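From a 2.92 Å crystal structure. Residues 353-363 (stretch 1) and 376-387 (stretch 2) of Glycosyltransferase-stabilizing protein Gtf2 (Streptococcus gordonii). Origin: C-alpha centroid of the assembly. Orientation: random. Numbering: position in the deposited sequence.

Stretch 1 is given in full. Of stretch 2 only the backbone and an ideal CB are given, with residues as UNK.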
# COMPACT_ATOMS: atom_id res chain seq x y z
N ILE B 353 -13.71 -39.40 34.24
CA ILE B 353 -14.28 -39.46 32.90
C ILE B 353 -13.84 -38.22 32.14
O ILE B 353 -13.45 -37.21 32.72
CB ILE B 353 -15.83 -39.55 32.92
CG1 ILE B 353 -16.43 -38.34 33.62
CG2 ILE B 353 -16.28 -40.85 33.57
CD1 ILE B 353 -16.86 -37.25 32.67
N TYR B 354 -13.89 -38.32 30.81
CA TYR B 354 -13.87 -37.14 29.96
C TYR B 354 -14.98 -37.31 28.93
O TYR B 354 -14.88 -38.14 28.03
CB TYR B 354 -12.51 -36.94 29.28
CG TYR B 354 -12.43 -35.65 28.50
CD1 TYR B 354 -11.71 -34.57 28.98
CD2 TYR B 354 -13.09 -35.49 27.29
CE1 TYR B 354 -11.65 -33.37 28.27
CE2 TYR B 354 -13.03 -34.31 26.58
CZ TYR B 354 -12.31 -33.26 27.07
OH TYR B 354 -12.27 -32.08 26.35
N LEU B 355 -16.02 -36.48 29.03
CA LEU B 355 -17.06 -36.47 28.02
C LEU B 355 -16.60 -35.55 26.90
O LEU B 355 -16.30 -34.38 27.14
CB LEU B 355 -18.38 -35.98 28.61
CG LEU B 355 -18.97 -36.75 29.79
CD1 LEU B 355 -19.75 -35.83 30.73
CD2 LEU B 355 -19.85 -37.90 29.30
N ASP B 356 -16.55 -36.05 25.66
CA ASP B 356 -16.11 -35.18 24.57
C ASP B 356 -17.41 -34.65 23.99
O ASP B 356 -17.97 -35.20 23.04
CB ASP B 356 -15.27 -35.95 23.56
CG ASP B 356 -14.39 -35.06 22.72
OD1 ASP B 356 -14.15 -33.91 23.14
OD2 ASP B 356 -13.93 -35.51 21.65
N ILE B 357 -17.86 -33.55 24.58
CA ILE B 357 -19.18 -32.99 24.32
C ILE B 357 -19.14 -31.60 23.71
O ILE B 357 -20.19 -31.10 23.29
CB ILE B 357 -19.99 -32.98 25.63
CG1 ILE B 357 -19.02 -32.65 26.77
CG2 ILE B 357 -20.57 -34.35 25.89
CD1 ILE B 357 -19.65 -32.49 28.12
N ASN B 358 -17.97 -30.96 23.67
CA ASN B 358 -17.82 -29.56 23.31
C ASN B 358 -17.88 -29.36 21.80
O ASN B 358 -17.78 -30.30 21.00
CB ASN B 358 -16.53 -28.98 23.89
CG ASN B 358 -15.36 -29.92 23.74
OD1 ASN B 358 -15.50 -31.03 23.24
ND2 ASN B 358 -14.19 -29.47 24.18
N HIS B 359 -18.06 -28.10 21.41
CA HIS B 359 -18.08 -27.67 20.03
C HIS B 359 -16.85 -26.82 19.73
O HIS B 359 -16.23 -26.26 20.64
CB HIS B 359 -19.35 -26.87 19.72
CG HIS B 359 -20.53 -27.72 19.36
ND1 HIS B 359 -21.69 -27.74 20.09
CD2 HIS B 359 -20.71 -28.59 18.33
CE1 HIS B 359 -22.55 -28.58 19.53
NE2 HIS B 359 -21.97 -29.11 18.46
N GLY B 360 -16.48 -26.77 18.46
CA GLY B 360 -15.30 -26.02 18.07
C GLY B 360 -14.04 -26.86 18.15
O GLY B 360 -14.08 -28.09 18.05
N GLY B 361 -12.91 -26.18 18.35
CA GLY B 361 -11.62 -26.84 18.31
C GLY B 361 -11.18 -27.40 19.65
O GLY B 361 -11.66 -27.02 20.71
N GLN B 362 -10.22 -28.32 19.57
CA GLN B 362 -9.76 -29.06 20.73
C GLN B 362 -8.82 -28.24 21.60
O GLN B 362 -8.10 -27.36 21.11
CB GLN B 362 -9.09 -30.36 20.29
CG GLN B 362 -8.14 -30.98 21.29
CD GLN B 362 -8.09 -32.47 21.12
OE1 GLN B 362 -9.09 -33.08 20.76
NE2 GLN B 362 -6.94 -33.06 21.36
N VAL B 363 -8.85 -28.53 22.89
CA VAL B 363 -8.09 -27.78 23.88
C VAL B 363 -6.93 -28.67 24.32
O VAL B 363 -7.10 -29.58 25.14
CB VAL B 363 -8.99 -27.37 25.05
CG1 VAL B 363 -8.49 -26.14 25.75
CG2 VAL B 363 -10.40 -27.14 24.55
N UNK B 376 -12.13 -42.52 31.30
CA UNK B 376 -12.98 -43.11 30.27
C UNK B 376 -13.63 -42.00 29.46
O UNK B 376 -14.37 -41.17 30.00
CB UNK B 376 -14.04 -44.02 30.89
N UNK B 377 -13.39 -42.01 28.16
CA UNK B 377 -13.88 -40.98 27.25
C UNK B 377 -15.14 -41.46 26.54
O UNK B 377 -15.20 -42.60 26.06
CB UNK B 377 -12.80 -40.60 26.23
N UNK B 378 -16.15 -40.58 26.48
CA UNK B 378 -17.34 -40.78 25.65
C UNK B 378 -17.74 -39.45 25.02
O UNK B 378 -17.46 -38.38 25.57
CB UNK B 378 -18.49 -41.36 26.47
N UNK B 379 -18.45 -39.53 23.90
CA UNK B 379 -19.03 -38.34 23.29
C UNK B 379 -20.01 -38.75 22.22
O UNK B 379 -20.35 -39.93 22.07
CB UNK B 379 -17.95 -37.43 22.71
N UNK B 380 -20.47 -37.75 21.47
CA UNK B 380 -21.37 -37.91 20.34
C UNK B 380 -20.54 -37.88 19.06
O UNK B 380 -19.33 -37.73 19.11
CB UNK B 380 -22.45 -36.82 20.33
N UNK B 381 -21.19 -38.02 17.90
CA UNK B 381 -20.40 -38.16 16.68
C UNK B 381 -19.62 -36.89 16.36
O UNK B 381 -18.54 -36.98 15.77
CB UNK B 381 -21.31 -38.52 15.50
N UNK B 382 -20.08 -35.72 16.80
CA UNK B 382 -19.19 -34.59 16.66
C UNK B 382 -18.32 -34.66 17.90
O UNK B 382 -18.67 -34.14 18.97
CB UNK B 382 -19.93 -33.26 16.53
N UNK B 383 -17.16 -35.27 17.72
CA UNK B 383 -16.10 -35.34 18.71
C UNK B 383 -14.98 -34.47 18.21
O UNK B 383 -14.72 -34.41 17.00
CB UNK B 383 -15.63 -36.78 18.95
N UNK B 384 -14.29 -33.84 19.12
CA UNK B 384 -12.99 -33.31 18.78
C UNK B 384 -12.05 -34.50 18.69
O UNK B 384 -11.97 -35.31 19.62
CB UNK B 384 -12.51 -32.28 19.80
N UNK B 385 -11.40 -34.67 17.54
CA UNK B 385 -10.47 -35.77 17.32
C UNK B 385 -9.38 -35.61 18.37
O UNK B 385 -9.08 -34.49 18.74
CB UNK B 385 -9.90 -35.77 15.90
N UNK B 386 -8.74 -36.69 18.83
CA UNK B 386 -8.66 -37.96 18.13
C UNK B 386 -9.83 -38.90 18.31
O UNK B 386 -10.38 -39.05 19.39
CB UNK B 386 -7.39 -38.69 18.57
N UNK B 387 -10.20 -39.53 17.19
CA UNK B 387 -11.02 -40.74 17.21
C UNK B 387 -10.21 -41.96 17.61
O UNK B 387 -10.80 -43.02 17.85
CB UNK B 387 -11.66 -40.97 15.84

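Stretch 2 opens as a strand running parallel to Ile353-Asp356, and the register is fixed by three backbone hydrogen bonds: Tyr354 N to the O of position 376 (3.0 Å), the N of position 378 to Tyr354 O (3.2 Å), and Asp356 N to the O of position 378 (2.5 Å).

At 376 the CB lies on the sheet face of Ile353, 4.7 Å from Ile353 CG2. An apolar side chain, branched or not, suits such a neighbour; the residue is Leu376, with chi1 t and chi2 p.

Position 377 turns to the face of Tyr354, its ideal CB 3.7 Å from Tyr354 O. Strand angles (-99/135) and a nearby aromatic ring favour Val, Ile or another apolar residue. It is Ile377, whose CG2 meets Tyr354 CD2 at 4.3 Å, while its CA makes a CA-H...O contact with Tyr354 O (3.1 Å).

Position 378 returns to the first face, with its CB 4.7 Å from Leu355 CD2, so Leu, Ile, Val or Met would fit. Leu378 is found.

Position 379 is the most restrictive: an ideal CB would sit 2.3 Å from Asp356 O, a clash, and phi/psi of -168/-171 are extremely extended. Glycine is the clear expectation, and Gly379 lets its CA approach Asp356 O to 3.3 Å.

At 380 the CB points sideways, 5.5 Å from Asp356 O, and a long apolar or aromatic group could reach back to Ile357. Phe380 does so, its CE1 4.1 Å from Ile357 CG2.

Position 381 points away, so stretch 1 sets no preference. Glu381 instead forms a salt bridge within its own stretch, OE2 to NH1 of 387 at 2.6 Å.

Position 382 points toward stretch 1, its CB 5.0 Å from His359 NE2; a polar or medium-length chain is plausible. Gln382 extends alongside the edge of the His359 ring.

The CB of 383 points sideways, 3.4 Å from Asp356 OD2, so a small or polar residue is reasonable. Thr383, chi1 p, occupies it.

Position 384 points toward a hollow bounded by Asn358, the backbone of Gly360 and Gly361, and Gln362; a medium-sized apolar chain would fill it. Leu384 has the largest covered area in stretch 2: its CD1 lies 3.1 Å from Asn358 O, and its CD2 3.3 Å from Gln362 CA and 3.2 Å from Gly361 O.

Positions 385, 386 and 387 point away and tolerate many residues. They are His385, Asp386, which follows a cis peptide bond, and Arg387, the partner of Glu381.

Stretch 2 (376-387) LILGFEQTLHDR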
# COMPACT_ATOMS: atom_id res chain seq x y z
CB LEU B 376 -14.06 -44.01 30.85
CG LEU B 376 -15.03 -44.33 29.72
CD1 LEU B 376 -14.38 -45.23 28.65
CD2 LEU B 376 -16.32 -44.95 30.23
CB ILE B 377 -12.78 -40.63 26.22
CG1 ILE B 377 -11.43 -40.50 26.92
CG2 ILE B 377 -13.16 -39.37 25.46
CD1 ILE B 377 -10.27 -40.50 25.97
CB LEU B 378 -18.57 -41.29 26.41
CG LEU B 378 -18.40 -42.25 27.57
CD1 LEU B 378 -19.70 -42.52 28.34
CD2 LEU B 378 -17.90 -43.41 26.93
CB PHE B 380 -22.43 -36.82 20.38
CG PHE B 380 -23.11 -36.73 21.71
CD1 PHE B 380 -23.21 -35.54 22.39
CD2 PHE B 380 -23.63 -37.86 22.31
CE1 PHE B 380 -23.83 -35.48 23.63
CE2 PHE B 380 -24.24 -37.81 23.54
CZ PHE B 380 -24.34 -36.62 24.20
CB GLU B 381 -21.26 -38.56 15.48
CG GLU B 381 -20.43 -38.70 14.19
CD GLU B 381 -19.69 -40.03 14.09
OE1 GLU B 381 -20.31 -41.07 14.36
OE2 GLU B 381 -18.49 -40.02 13.75
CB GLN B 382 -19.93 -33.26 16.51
CG GLN B 382 -18.99 -32.06 16.62
CD GLN B 382 -19.30 -30.93 15.65
OE1 GLN B 382 -19.50 -31.15 14.46
NE2 GLN B 382 -19.29 -29.71 16.16
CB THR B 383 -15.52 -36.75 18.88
OG1 THR B 383 -14.69 -37.06 17.76
CG2 THR B 383 -16.56 -37.80 18.97
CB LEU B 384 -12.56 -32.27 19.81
CG LEU B 384 -13.46 -31.01 19.81
CD1 LEU B 384 -14.92 -31.23 20.17
CD2 LEU B 384 -12.93 -30.00 20.77
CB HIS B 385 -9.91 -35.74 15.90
CG HIS B 385 -10.93 -35.39 14.86
ND1 HIS B 385 -11.84 -36.30 14.36
CD2 HIS B 385 -11.18 -34.22 14.22
CE1 HIS B 385 -12.61 -35.71 13.46
NE2 HIS B 385 -12.23 -34.44 13.36
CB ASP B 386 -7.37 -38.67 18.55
CG ASP B 386 -6.16 -37.77 18.48
OD1 ASP B 386 -6.27 -36.59 18.90
OD2 ASP B 386 -5.10 -38.22 18.00
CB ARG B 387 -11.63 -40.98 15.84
CG ARG B 387 -11.93 -39.72 15.08
CD ARG B 387 -13.13 -39.93 14.20
NE ARG B 387 -13.89 -38.70 14.05
CZ ARG B 387 -15.21 -38.66 14.00
NH1 ARG B 387 -15.91 -39.79 14.11
NH2 ARG B 387 -15.84 -37.50 13.87
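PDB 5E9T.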